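MexT protein (Pseudomonas aeruginosa, PDB 6L33) is a LysR-family transcriptional activator of the MexEF-OprN efflux pump, represented here by its regulatory domain; the full-length protein probably binds DNA. Local coordinates at residues 82-88 / 166-172; 102-108 / 128-134; 116-121 / 174-179. All coordinates share one frame; numbering follows the deposited sequence.

Contact 1: residues 82-88 / 166-172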
loop_
_atom_site.group_PDB
_atom_site.type_symbol
_atom_site.label_atom_id
_atom_site.label_comp_id
_atom_site.label_asym_id
_atom_site.label_seq_id
_atom_site.Cartn_x
_atom_site.Cartn_y
_atom_site.Cartn_z
ATOM N N PRO B 82 -17.089 12.420 -4.421
ATOM C CA PRO B 82 -17.145 10.956 -4.402
ATOM C C PRO B 82 -17.487 10.373 -5.764
ATOM O O PRO B 82 -18.172 10.989 -6.584
ATOM C CB PRO B 82 -18.251 10.660 -3.382
ATOM C CG PRO B 82 -19.128 11.862 -3.425
ATOM C CD PRO B 82 -18.219 13.030 -3.695
ATOM N N LYS B 83 -16.984 9.162 -5.995
ATOM C CA LYS B 83 -17.240 8.429 -7.224
ATOM C C LYS B 83 -17.535 6.975 -6.891
ATOM O O LYS B 83 -16.941 6.410 -5.968
ATOM C CB LYS B 83 -16.048 8.504 -8.190
ATOM C CG LYS B 83 -15.830 9.867 -8.823
ATOM C CD LYS B 83 -16.966 10.227 -9.768
ATOM C CE LYS B 83 -16.713 11.562 -10.449
ATOM N NZ LYS B 83 -17.852 11.962 -11.319
ATOM N N ILE B 84 -18.460 6.383 -7.639
ATOM C CA ILE B 84 -18.731 4.951 -7.572
ATOM C C ILE B 84 -17.862 4.255 -8.603
ATOM O O ILE B 84 -17.715 4.732 -9.733
ATOM C CB ILE B 84 -20.221 4.649 -7.821
ATOM C CG1 ILE B 84 -21.100 5.344 -6.785
ATOM C CG2 ILE B 84 -20.473 3.146 -7.811
ATOM C CD1 ILE B 84 -20.576 5.241 -5.385
ATOM N N LEU B 85 -17.282 3.124 -8.216
ATOM C CA LEU B 85 -16.514 2.280 -9.117
ATOM C C LEU B 85 -17.210 0.933 -9.224
ATOM O O LEU B 85 -17.576 0.340 -8.205
ATOM C CB LEU B 85 -15.080 2.096 -8.615
ATOM C CG LEU B 85 -13.994 3.013 -9.180
ATOM C CD1 LEU B 85 -14.455 4.456 -9.243
ATOM C CD2 LEU B 85 -12.746 2.894 -8.329
ATOM N N ARG B 86 -17.404 0.455 -10.449
ATOM C CA ARG B 86 -17.993 -0.858 -10.645
ATOM C C ARG B 86 -17.309 -1.551 -11.813
ATOM O O ARG B 86 -16.636 -0.921 -12.633
ATOM C CB ARG B 86 -19.510 -0.781 -10.869
ATOM C CG ARG B 86 -19.963 0.103 -12.016
ATOM C CD ARG B 86 -21.275 -0.430 -12.565
ATOM N NE ARG B 86 -22.246 0.608 -12.865
ATOM C CZ ARG B 86 -23.483 0.365 -13.287
ATOM N NH1 ARG B 86 -23.902 -0.884 -13.447
ATOM N NH2 ARG B 86 -24.301 1.373 -13.538
ATOM N N ALA B 87 -17.488 -2.872 -11.868
ATOM C CA ALA B 87 -16.848 -3.700 -12.875
ATOM C C ALA B 87 -17.824 -4.566 -13.656
ATOM O O ALA B 87 -17.391 -5.293 -14.556
ATOM C CB ALA B 87 -15.784 -4.599 -12.227
ATOM N N ASP B 88 -19.115 -4.522 -13.339
ATOM C CA ASP B 88 -20.087 -5.324 -14.059
ATOM C C ASP B 88 -20.412 -4.680 -15.405
ATOM O O ASP B 88 -19.988 -3.564 -15.712
ATOM C CB ASP B 88 -21.358 -5.501 -13.229
ATOM C CG ASP B 88 -22.082 -4.193 -12.993
ATOM O OD1 ASP B 88 -21.600 -3.391 -12.169
ATOM O OD2 ASP B 88 -23.128 -3.963 -13.634
ATOM N N GLY B 166 -10.500 -1.359 -16.659
ATOM C CA GLY B 166 -11.453 -2.386 -16.296
ATOM C C GLY B 166 -12.609 -1.945 -15.422
ATOM O O GLY B 166 -13.442 -2.788 -15.062
ATOM N N LEU B 167 -12.696 -0.665 -15.075
ATOM C CA LEU B 167 -13.741 -0.167 -14.195
ATOM C C LEU B 167 -14.561 0.913 -14.889
ATOM O O LEU B 167 -14.116 1.545 -15.852
ATOM C CB LEU B 167 -13.153 0.398 -12.897
ATOM C CG LEU B 167 -12.242 -0.516 -12.082
ATOM C CD1 LEU B 167 -11.568 0.279 -10.977
ATOM C CD2 LEU B 167 -13.030 -1.682 -11.507
ATOM N N ARG B 168 -15.777 1.109 -14.387
ATOM C CA ARG B 168 -16.620 2.242 -14.742
ATOM C C ARG B 168 -16.744 3.162 -13.535
ATOM O O ARG B 168 -16.867 2.693 -12.399
ATOM C CB ARG B 168 -18.018 1.793 -15.191
ATOM C CG ARG B 168 -18.050 0.839 -16.382
ATOM C CD ARG B 168 -19.263 -0.094 -16.323
ATOM N NE ARG B 168 -20.538 0.619 -16.418
ATOM C CZ ARG B 168 -21.731 0.030 -16.376
ATOM N NH1 ARG B 168 -21.819 -1.286 -16.239
ATOM N NH2 ARG B 168 -22.840 0.753 -16.471
ATOM N N ALA B 169 -16.706 4.467 -13.780
ATOM C CA ALA B 169 -16.900 5.464 -12.738
ATOM C C ALA B 169 -18.177 6.250 -13.009
ATOM O O ALA B 169 -18.487 6.571 -14.160
ATOM C CB ALA B 169 -15.705 6.418 -12.653
ATOM N N GLU B 170 -18.919 6.549 -11.945
ATOM C CA GLU B 170 -20.122 7.358 -12.067
ATOM C C GLU B 170 -20.341 8.125 -10.772
ATOM O O GLU B 170 -19.801 7.774 -9.718
ATOM C CB GLU B 170 -21.356 6.504 -12.405
ATOM C CG GLU B 170 -21.506 5.239 -11.571
ATOM C CD GLU B 170 -22.682 4.377 -12.014
ATOM O OE1 GLU B 170 -23.701 4.339 -11.292
ATOM O OE2 GLU B 170 -22.590 3.737 -13.082
ATOM N N ASP B 171 -21.133 9.189 -10.868
ATOM C CA ASP B 171 -21.517 9.927 -9.676
ATOM C C ASP B 171 -22.455 9.077 -8.823
ATOM O O ASP B 171 -23.292 8.345 -9.362
ATOM C CB ASP B 171 -22.199 11.244 -10.052
ATOM C CG ASP B 171 -21.263 12.208 -10.755
ATOM O OD1 ASP B 171 -20.199 12.533 -10.184
ATOM O OD2 ASP B 171 -21.592 12.645 -11.877
ATOM N N PRO B 172 -22.339 9.143 -7.495
ATOM C CA PRO B 172 -23.199 8.318 -6.647
ATOM C C PRO B 172 -24.636 8.800 -6.697
ATOM O O PRO B 172 -24.900 9.985 -6.964
ATOM C CB PRO B 172 -22.596 8.503 -5.241
ATOM C CG PRO B 172 -21.237 9.097 -5.462
ATOM C CD PRO B 172 -21.349 9.901 -6.715
HETATM O O HOH W 1 -19.758 13.104 -7.072
#
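Both Arg-86 (chi1 56°) and Glu-170 (chi1 46°) set CG between their own backbone N and carbonyl carbon; the two residues point to the same face of the sheet, and these torsions turn the side chains so that guanidinium and carboxylate meet. The segments pair antiparallel, strand 168-170 being an outermost strand, within this chain, of the mixed sheet in one subdomain of the LysR substrate-binding domain, a periplasmic-binding-protein-like fold. Backbone bonds run both ways at Ile-84/Glu-170 and at Arg-86/Arg-168, flanking the non-hydrogen-bonded pair Leu-85/Ala-169. On the face that carries Ile-84, Arg-86, Arg-168 and Glu-170, Arg-86 NE reaches Glu-170 OE2 at 3.2 Å; the oxygen lies in the guanidinium plane but is met from above its own carboxylate plane. NH2 of Arg-86 appears to share that oxygen, although its position is less certain. Glu-170 OE1 is taken by Leu-94 N. The Arg-168 guanidinium stacks on Arg-86, centres 3.6 Å apart and planes only 19° from parallel. Such closeness of two cations is probably eased by Glu-170 and Asp-88: Arg-86 NH1 donates in plane to the syn lone pair of Asp-88 OD2 at 3.2 Å. Arg-168 NH1 reaches Asp-88 O at 3.0 Å, coming from above that carbonyl plane, and also bonds Ala-90 O, while Asp-88 OD1 pairs with Arg-102. On the opposite face Leu-85 CD2 packs on Leu-167 CD1 and Leu-85 CD1 on Ala-169 CB, with helix 155-164 behind them. At the Pro-82 end, Ile-84 CG1 rests on Pro-172 CB at 3.8 Å. There the Lys-83 side chain runs alongside Asp-171, its NZ forming a salt bridge with OD1 of Asp-171 at 2.7 Å from above the carboxylate plane.

Contact 2: residues 102-108 / 128-134; sequences RPHALVS and RKVVLAV
Leu-132 O receives the N-H of Leu-106 at 2.8 Å, almost straight at 167°, and the CA-H of Ala-105 approaches the same oxygen, with CA 3.3 Å away. His-104 O is held in a similar way, by Val-131 N at 2.9 Å and more loosely by the CA-H of Val-130. Between His-104 and Ala-105 the register slips by one residue: His-104 pairs with Val-130 but Ala-105 with Leu-132, leaving Val-131 as the extra residue of a beta bulge. Val-131 turns its CG1 onto Pro-103 CB at 3.8 Å. Beyond the bulge regular parallel pairing resumes, with Val-134 N bonded to Leu-106 O and Ser-108 N to Val-134 O. The two strands are the flanks of a beta-alpha-beta unit whose crossover contains helix 116-123, and strand 129-134 is the edge of the sheet within the chain; residues Leu-132 and Ala-133 extend it in parallel to a strand of the second subunit. Next to the His-104 and Leu-106 side chains, Arg-128 leaves its backbone with chi1 66° and then runs extended, laying its methylene groups across the imidazole. Its CD sits 3.6 Å from the centroid of the His-104 ring and 6° off the ring normal, a CH-pi contact over the face. NE2 of that ring bonds Tyr-99 O, which helps fix its rotation. Arg-128 NE forms a salt bridge with Asp-118, and Leu-106 CD1 lies at the edge of the guanidinium, 3.6 Å from Arg-128 NH2.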
loop_
_atom_site.group_PDB
_atom_site.type_symbol
_atom_site.label_atom_id
_atom_site.label_comp_id
_atom_site.label_asym_id
_atom_site.label_seq_id
_atom_site.Cartn_x
_atom_site.Cartn_y
_atom_site.Cartn_z
ATOM N N ARG B 102 -26.337 -4.073 -3.738
ATOM C CA ARG B 102 -25.138 -4.763 -4.177
ATOM C C ARG B 102 -24.107 -4.810 -3.056
ATOM O O ARG B 102 -24.203 -4.059 -2.082
ATOM C CB ARG B 102 -24.578 -4.075 -5.420
ATOM C CG ARG B 102 -25.392 -4.428 -6.658
ATOM C CD ARG B 102 -24.970 -3.666 -7.892
ATOM N NE ARG B 102 -23.604 -3.980 -8.290
ATOM C CZ ARG B 102 -23.137 -3.822 -9.523
ATOM N NH1 ARG B 102 -21.878 -4.128 -9.798
ATOM N NH2 ARG B 102 -23.932 -3.365 -10.482
ATOM N N PRO B 103 -23.137 -5.720 -3.133
ATOM C CA PRO B 103 -22.084 -5.763 -2.114
ATOM C C PRO B 103 -21.027 -4.701 -2.364
ATOM O O PRO B 103 -20.802 -4.260 -3.493
ATOM C CB PRO B 103 -21.502 -7.172 -2.272
ATOM C CG PRO B 103 -21.706 -7.483 -3.715
ATOM C CD PRO B 103 -23.016 -6.834 -4.094
ATOM N N HIS B 104 -20.367 -4.295 -1.285
ATOM C CA HIS B 104 -19.485 -3.141 -1.329
ATOM C C HIS B 104 -18.086 -3.484 -0.843
ATOM O O HIS B 104 -17.898 -4.317 0.047
ATOM C CB HIS B 104 -20.056 -1.995 -0.494
ATOM C CG HIS B 104 -21.348 -1.464 -1.024
ATOM N ND1 HIS B 104 -21.427 -0.315 -1.780
ATOM C CD2 HIS B 104 -22.611 -1.942 -0.929
ATOM C CE1 HIS B 104 -22.687 -0.098 -2.114
ATOM N NE2 HIS B 104 -23.425 -1.073 -1.613
ATOM N N ALA B 105 -17.106 -2.827 -1.455
ATOM C CA ALA B 105 -15.726 -2.828 -0.992
ATOM C C ALA B 105 -15.440 -1.470 -0.372
ATOM O O ALA B 105 -15.760 -0.433 -0.962
ATOM C CB ALA B 105 -14.752 -3.109 -2.138
ATOM N N LEU B 106 -14.853 -1.480 0.818
ATOM C CA LEU B 106 -14.588 -0.267 1.576
ATOM C C LEU B 106 -13.086 -0.074 1.708
ATOM O O LEU B 106 -12.372 -0.998 2.108
ATOM C CB LEU B 106 -15.236 -0.347 2.960
ATOM C CG LEU B 106 -15.081 0.859 3.887
ATOM C CD1 LEU B 106 -15.845 2.050 3.340
ATOM C CD2 LEU B 106 -15.554 0.511 5.293
ATOM N N VAL B 107 -12.605 1.119 1.362
ATOM C CA VAL B 107 -11.223 1.487 1.656
ATOM C C VAL B 107 -11.204 1.969 3.104
ATOM O O VAL B 107 -11.541 3.119 3.397
ATOM C CB VAL B 107 -10.683 2.548 0.694
ATOM C CG1 VAL B 107 -9.206 2.813 0.983
ATOM C CG2 VAL B 107 -10.874 2.100 -0.745
ATOM N N SER B 108 -10.837 1.075 4.016
ATOM C CA SER B 108 -10.815 1.352 5.445
ATOM C C SER B 108 -9.379 1.226 5.925
ATOM O O SER B 108 -8.756 0.173 5.757
ATOM C CB SER B 108 -11.732 0.389 6.203
ATOM O OG SER B 108 -11.516 0.468 7.600
ATOM N N ARG B 128 -26.269 -0.901 3.677
ATOM C CA ARG B 128 -25.596 -1.659 2.636
ATOM C C ARG B 128 -24.754 -2.739 3.299
ATOM O O ARG B 128 -24.473 -2.682 4.499
ATOM C CB ARG B 128 -24.715 -0.754 1.763
ATOM C CG ARG B 128 -23.547 -0.154 2.531
ATOM C CD ARG B 128 -22.614 0.663 1.653
ATOM N NE ARG B 128 -21.440 1.104 2.405
ATOM C CZ ARG B 128 -20.337 1.600 1.854
ATOM N NH1 ARG B 128 -20.246 1.727 0.537
ATOM N NH2 ARG B 128 -19.321 1.971 2.622
ATOM N N LYS B 129 -24.349 -3.728 2.507
ATOM C CA LYS B 129 -23.522 -4.824 2.994
ATOM C C LYS B 129 -22.112 -4.665 2.441
ATOM O O LYS B 129 -21.910 -4.690 1.222
ATOM C CB LYS B 129 -24.111 -6.181 2.602
ATOM C CG LYS B 129 -23.354 -7.378 3.175
ATOM C CD LYS B 129 -23.094 -7.218 4.671
ATOM C CE LYS B 129 -23.545 -8.439 5.457
ATOM N NZ LYS B 129 -22.534 -8.845 6.474
ATOM N N VAL B 130 -21.147 -4.494 3.335
ATOM C CA VAL B 130 -19.739 -4.464 2.964
ATOM C C VAL B 130 -19.188 -5.876 3.089
ATOM O O VAL B 130 -19.347 -6.523 4.131
ATOM C CB VAL B 130 -18.956 -3.481 3.851
ATOM C CG1 VAL B 130 -17.462 -3.541 3.531
ATOM C CG2 VAL B 130 -19.495 -2.069 3.679
ATOM N N VAL B 131 -18.560 -6.368 2.021
ATOM C CA VAL B 131 -17.976 -7.706 2.012
ATOM C C VAL B 131 -16.461 -7.682 2.035
ATOM O O VAL B 131 -15.843 -8.743 2.227
ATOM C CB VAL B 131 -18.460 -8.529 0.800
ATOM C CG1 VAL B 131 -19.970 -8.703 0.836
ATOM C CG2 VAL B 131 -18.010 -7.869 -0.500
ATOM N N LEU B 132 -15.841 -6.521 1.846
ATOM C CA LEU B 132 -14.395 -6.440 1.714
ATOM C C LEU B 132 -13.929 -5.084 2.212
ATOM O O LEU B 132 -14.462 -4.050 1.800
ATOM C CB LEU B 132 -13.965 -6.646 0.260
ATOM C CG LEU B 132 -12.458 -6.684 0.016
ATOM C CD1 LEU B 132 -11.873 -7.981 0.549
ATOM C CD2 LEU B 132 -12.151 -6.512 -1.464
ATOM N N ALA B 133 -12.941 -5.094 3.098
ATOM C CA ALA B 133 -12.284 -3.879 3.558
ATOM C C ALA B 133 -10.812 -3.984 3.199
ATOM O O ALA B 133 -10.137 -4.933 3.610
ATOM C CB ALA B 133 -12.472 -3.679 5.062
ATOM N N VAL B 134 -10.322 -3.026 2.421
ATOM C CA VAL B 134 -8.921 -3.018 2.008
ATOM C C VAL B 134 -8.264 -1.755 2.550
ATOM O O VAL B 134 -8.947 -0.738 2.743
ATOM C CB VAL B 134 -8.790 -3.116 0.480
ATOM C CG1 VAL B 134 -9.399 -4.422 -0.014
ATOM C CG2 VAL B 134 -9.450 -1.925 -0.186
HETATM O O HOH W 2 -25.798 -4.203 0.017
#

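Contact 3: residues 116-121 / 174-179; sequences FVDEEL and FETRAF. With SO4 (sulfate ion), chain G.
Residues 116-121, the opening turns of helix 116-123, rest against the irregular, largely extended segment 174-179, the backbones coming nearest at Val-117 and Thr-176, whose CA atoms are 6.0 Å apart. Val-117 fills the middle of the join. With CG1 anti to its backbone N (chi1 162°), this valine sends CG1 to Phe-174 CZ, at 3.8 Å near the rim of that ring, and CG2 to Thr-176 OG1. One turn on, Leu-121 CD2 stands over the middle of a Phe-174 face, a CH-pi contact 4.2 Å from the centroid. Tyr-99 of helix 96-101 meets the Phe-174 ring edge-to-face and also touches Val-117. At the other end Phe-116 CE2 touches Phe-179 CZ at 3.5 Å, the two ring planes nearly perpendicular, at 87°. In one of its two modelled conformers Arg-177 lays CD over a face of the Phe-116 ring, so this contact is less sure. Glu-120 CG packs on Glu-175 O, and a water bridges Glu-120 OE1 and Glu-175 O, though its bond to the latter is modelled rather short. A sulfate, probably from the crystallisation liquor, sits at the start of helix 116-123 and accepts two backbone N-H bonds: Phe-116 N reaches its O1 at 3.0 Å and Val-117 N its O2 at 3.2 Å. Segment 174-179 leads back to strand 181-186 of the other subdomain. Apolar contacts and the Leu-121 CH-pi contact, with no direct hydrogen bond, therefore join helix and loop, while the helix N-terminal amides and probably its dipole offer an anion site, consistent with an effector pocket between subdomains as in related regulators.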
loop_
_atom_site.group_PDB
_atom_site.type_symbol
_atom_site.label_atom_id
_atom_site.label_comp_id
_atom_site.label_asym_id
_atom_site.label_seq_id
_atom_site.Cartn_x
_atom_site.Cartn_y
_atom_site.Cartn_z
ATOM N N PHE B 116 -18.217 6.386 6.229
ATOM C CA PHE B 116 -19.076 7.563 6.203
ATOM C C PHE B 116 -20.300 7.349 5.324
ATOM O O PHE B 116 -21.373 7.882 5.625
ATOM C CB PHE B 116 -18.278 8.772 5.726
ATOM C CG PHE B 116 -17.284 9.274 6.734
ATOM C CD1 PHE B 116 -17.712 9.909 7.890
ATOM C CD2 PHE B 116 -15.924 9.105 6.532
ATOM C CE1 PHE B 116 -16.801 10.371 8.821
ATOM C CE2 PHE B 116 -15.009 9.565 7.460
ATOM C CZ PHE B 116 -15.447 10.197 8.606
ATOM N N VAL B 117 -20.162 6.576 4.246
ATOM C CA VAL B 117 -21.316 6.235 3.418
ATOM C C VAL B 117 -22.382 5.546 4.261
ATOM O O VAL B 117 -23.572 5.873 4.184
ATOM C CB VAL B 117 -20.882 5.360 2.227
ATOM C CG1 VAL B 117 -22.078 4.633 1.630
ATOM C CG2 VAL B 117 -20.180 6.210 1.173
ATOM N N ASP B 118 -21.964 4.585 5.089
ATOM C CA ASP B 118 -22.897 3.914 5.987
ATOM C C ASP B 118 -23.506 4.894 6.979
ATOM O O ASP B 118 -24.694 4.799 7.311
ATOM C CB ASP B 118 -22.180 2.783 6.719
ATOM C CG ASP B 118 -21.502 1.817 5.769
ATOM O OD1 ASP B 118 -22.213 0.986 5.170
ATOM O OD2 ASP B 118 -20.265 1.897 5.614
ATOM N N GLU B 119 -22.702 5.843 7.465
ATOM C CA GLU B 119 -23.218 6.869 8.363
ATOM C C GLU B 119 -24.285 7.711 7.674
ATOM O O GLU B 119 -25.323 8.020 8.269
ATOM C CB GLU B 119 -22.062 7.742 8.858
ATOM C CG GLU B 119 -22.447 8.843 9.831
ATOM C CD GLU B 119 -21.244 9.655 10.286
ATOM O OE1 GLU B 119 -20.192 9.047 10.580
ATOM O OE2 GLU B 119 -21.347 10.898 10.345
ATOM N N GLU B 120 -24.059 8.066 6.406
ATOM C CA GLU B 120 -25.026 8.884 5.682
ATOM C C GLU B 120 -26.284 8.095 5.338
ATOM O O GLU B 120 -27.400 8.618 5.457
ATOM C CB GLU B 120 -24.381 9.452 4.417
ATOM C CG GLU B 120 -25.281 10.388 3.620
ATOM C CD GLU B 120 -25.618 11.677 4.357
ATOM O OE1 GLU B 120 -26.540 12.390 3.907
ATOM O OE2 GLU B 120 -24.961 11.984 5.376
ATOM N N LEU B 121 -26.130 6.840 4.907
ATOM C CA LEU B 121 -27.294 6.021 4.577
ATOM C C LEU B 121 -28.165 5.776 5.802
ATOM O O LEU B 121 -29.396 5.728 5.697
ATOM C CB LEU B 121 -26.851 4.691 3.968
ATOM C CG LEU B 121 -26.286 4.729 2.547
ATOM C CD1 LEU B 121 -25.863 3.335 2.102
ATOM C CD2 LEU B 121 -27.300 5.326 1.579
ATOM N N PHE B 174 -26.479 9.533 -4.424
ATOM C CA PHE B 174 -26.714 10.234 -3.169
ATOM C C PHE B 174 -25.443 11.003 -2.836
ATOM O O PHE B 174 -24.409 10.846 -3.491
ATOM C CB PHE B 174 -27.100 9.274 -2.040
ATOM C CG PHE B 174 -26.037 8.262 -1.711
ATOM C CD1 PHE B 174 -25.910 7.100 -2.454
ATOM C CD2 PHE B 174 -25.168 8.472 -0.652
ATOM C CE1 PHE B 174 -24.933 6.170 -2.152
ATOM C CE2 PHE B 174 -24.191 7.546 -0.343
ATOM C CZ PHE B 174 -24.071 6.394 -1.094
ATOM N N GLU B 175 -25.528 11.835 -1.803
ATOM C CA GLU B 175 -24.432 12.711 -1.416
ATOM C C GLU B 175 -23.695 12.140 -0.213
ATOM O O GLU B 175 -24.321 11.761 0.781
ATOM C CB GLU B 175 -24.949 14.111 -1.090
ATOM C CG GLU B 175 -23.864 15.157 -1.073
ATOM C CD GLU B 175 -23.261 15.363 -2.444
ATOM O OE1 GLU B 175 -23.788 16.206 -3.199
ATOM O OE2 GLU B 175 -22.268 14.676 -2.771
ATOM N N THR B 176 -22.367 12.099 -0.296
ATOM C CA THR B 176 -21.552 11.613 0.807
ATOM C C THR B 176 -20.261 12.419 0.881
ATOM O O THR B 176 -19.948 13.223 -0.002
ATOM C CB THR B 176 -21.269 10.109 0.675
ATOM O OG1 THR B 176 -20.769 9.604 1.920
ATOM C CG2 THR B 176 -20.262 9.840 -0.435
ATOM N N ARG B 177 -19.511 12.197 1.958
ATOM C CA ARG B 177 -18.286 12.937 2.225
ATOM C C ARG B 177 -17.201 12.591 1.209
ATOM O O ARG B 177 -17.163 11.486 0.661
ATOM C CB ARG B 177 -17.780 12.615 3.633
ATOM C CG ARG B 177 -17.622 13.803 4.562
ATOM C CD ARG B 177 -17.111 13.344 5.923
ATOM N NE ARG B 177 -17.421 14.295 6.986
ATOM C CZ ARG B 177 -18.488 14.217 7.773
ATOM N NH1 ARG B 177 -19.359 13.228 7.618
ATOM N NH2 ARG B 177 -18.688 15.128 8.716
ATOM N N ALA B 178 -16.293 13.538 0.994
ATOM C CA ALA B 178 -15.089 13.305 0.203
ATOM C C ALA B 178 -14.036 14.275 0.718
ATOM O O ALA B 178 -14.140 15.484 0.481
ATOM C CB ALA B 178 -15.345 13.497 -1.289
ATOM N N PHE B 179 -13.044 13.752 1.435
ATOM C CA PHE B 179 -12.037 14.597 2.057
ATOM C C PHE B 179 -11.161 15.266 1.005
ATOM O O PHE B 179 -10.855 14.692 -0.041
ATOM C CB PHE B 179 -11.158 13.781 3.009
ATOM C CG PHE B 179 -11.868 13.318 4.249
ATOM C CD1 PHE B 179 -12.728 14.161 4.932
ATOM C CD2 PHE B 179 -11.670 12.036 4.735
ATOM C CE1 PHE B 179 -13.380 13.731 6.076
ATOM C CE2 PHE B 179 -12.319 11.602 5.874
ATOM C CZ PHE B 179 -13.173 12.450 6.546
HETATM S S SO4 G . -16.204 5.928 3.142
HETATM O O1 SO4 G . -15.731 6.130 4.510
HETATM O O2 SO4 G . -17.468 5.197 3.166
HETATM O O3 SO4 G . -16.395 7.225 2.500
HETATM O O4 SO4 G . -15.213 5.160 2.395
HETATM O O HOH W 3 -26.801 11.509 1.026
#

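How the contacts relate
Contacts 1 and 2 belong to one sheet, their centres about 14 Å apart, and meet in a salt bridge between Asp-88 OD1 and Arg-102 NH1 (2.5 Å, short as modelled). Contact 3 uses the start of helix 116-123, the crossover between the strands of contact 2, and is tied to contact 2 by a salt bridge of Arg-128 NE with Asp-118 OD1 at 2.9 Å. Pro-82 CB of contact 1 packs on Thr-176 CG2 of contact 3 at 3.7 Å, just before the chain returns to the other subdomain. A bound sulfate lies about 3 Å from the Leu-106 side chain of contact 2, and Arg-128 NH2 makes a long, weak ion pair with sulfate.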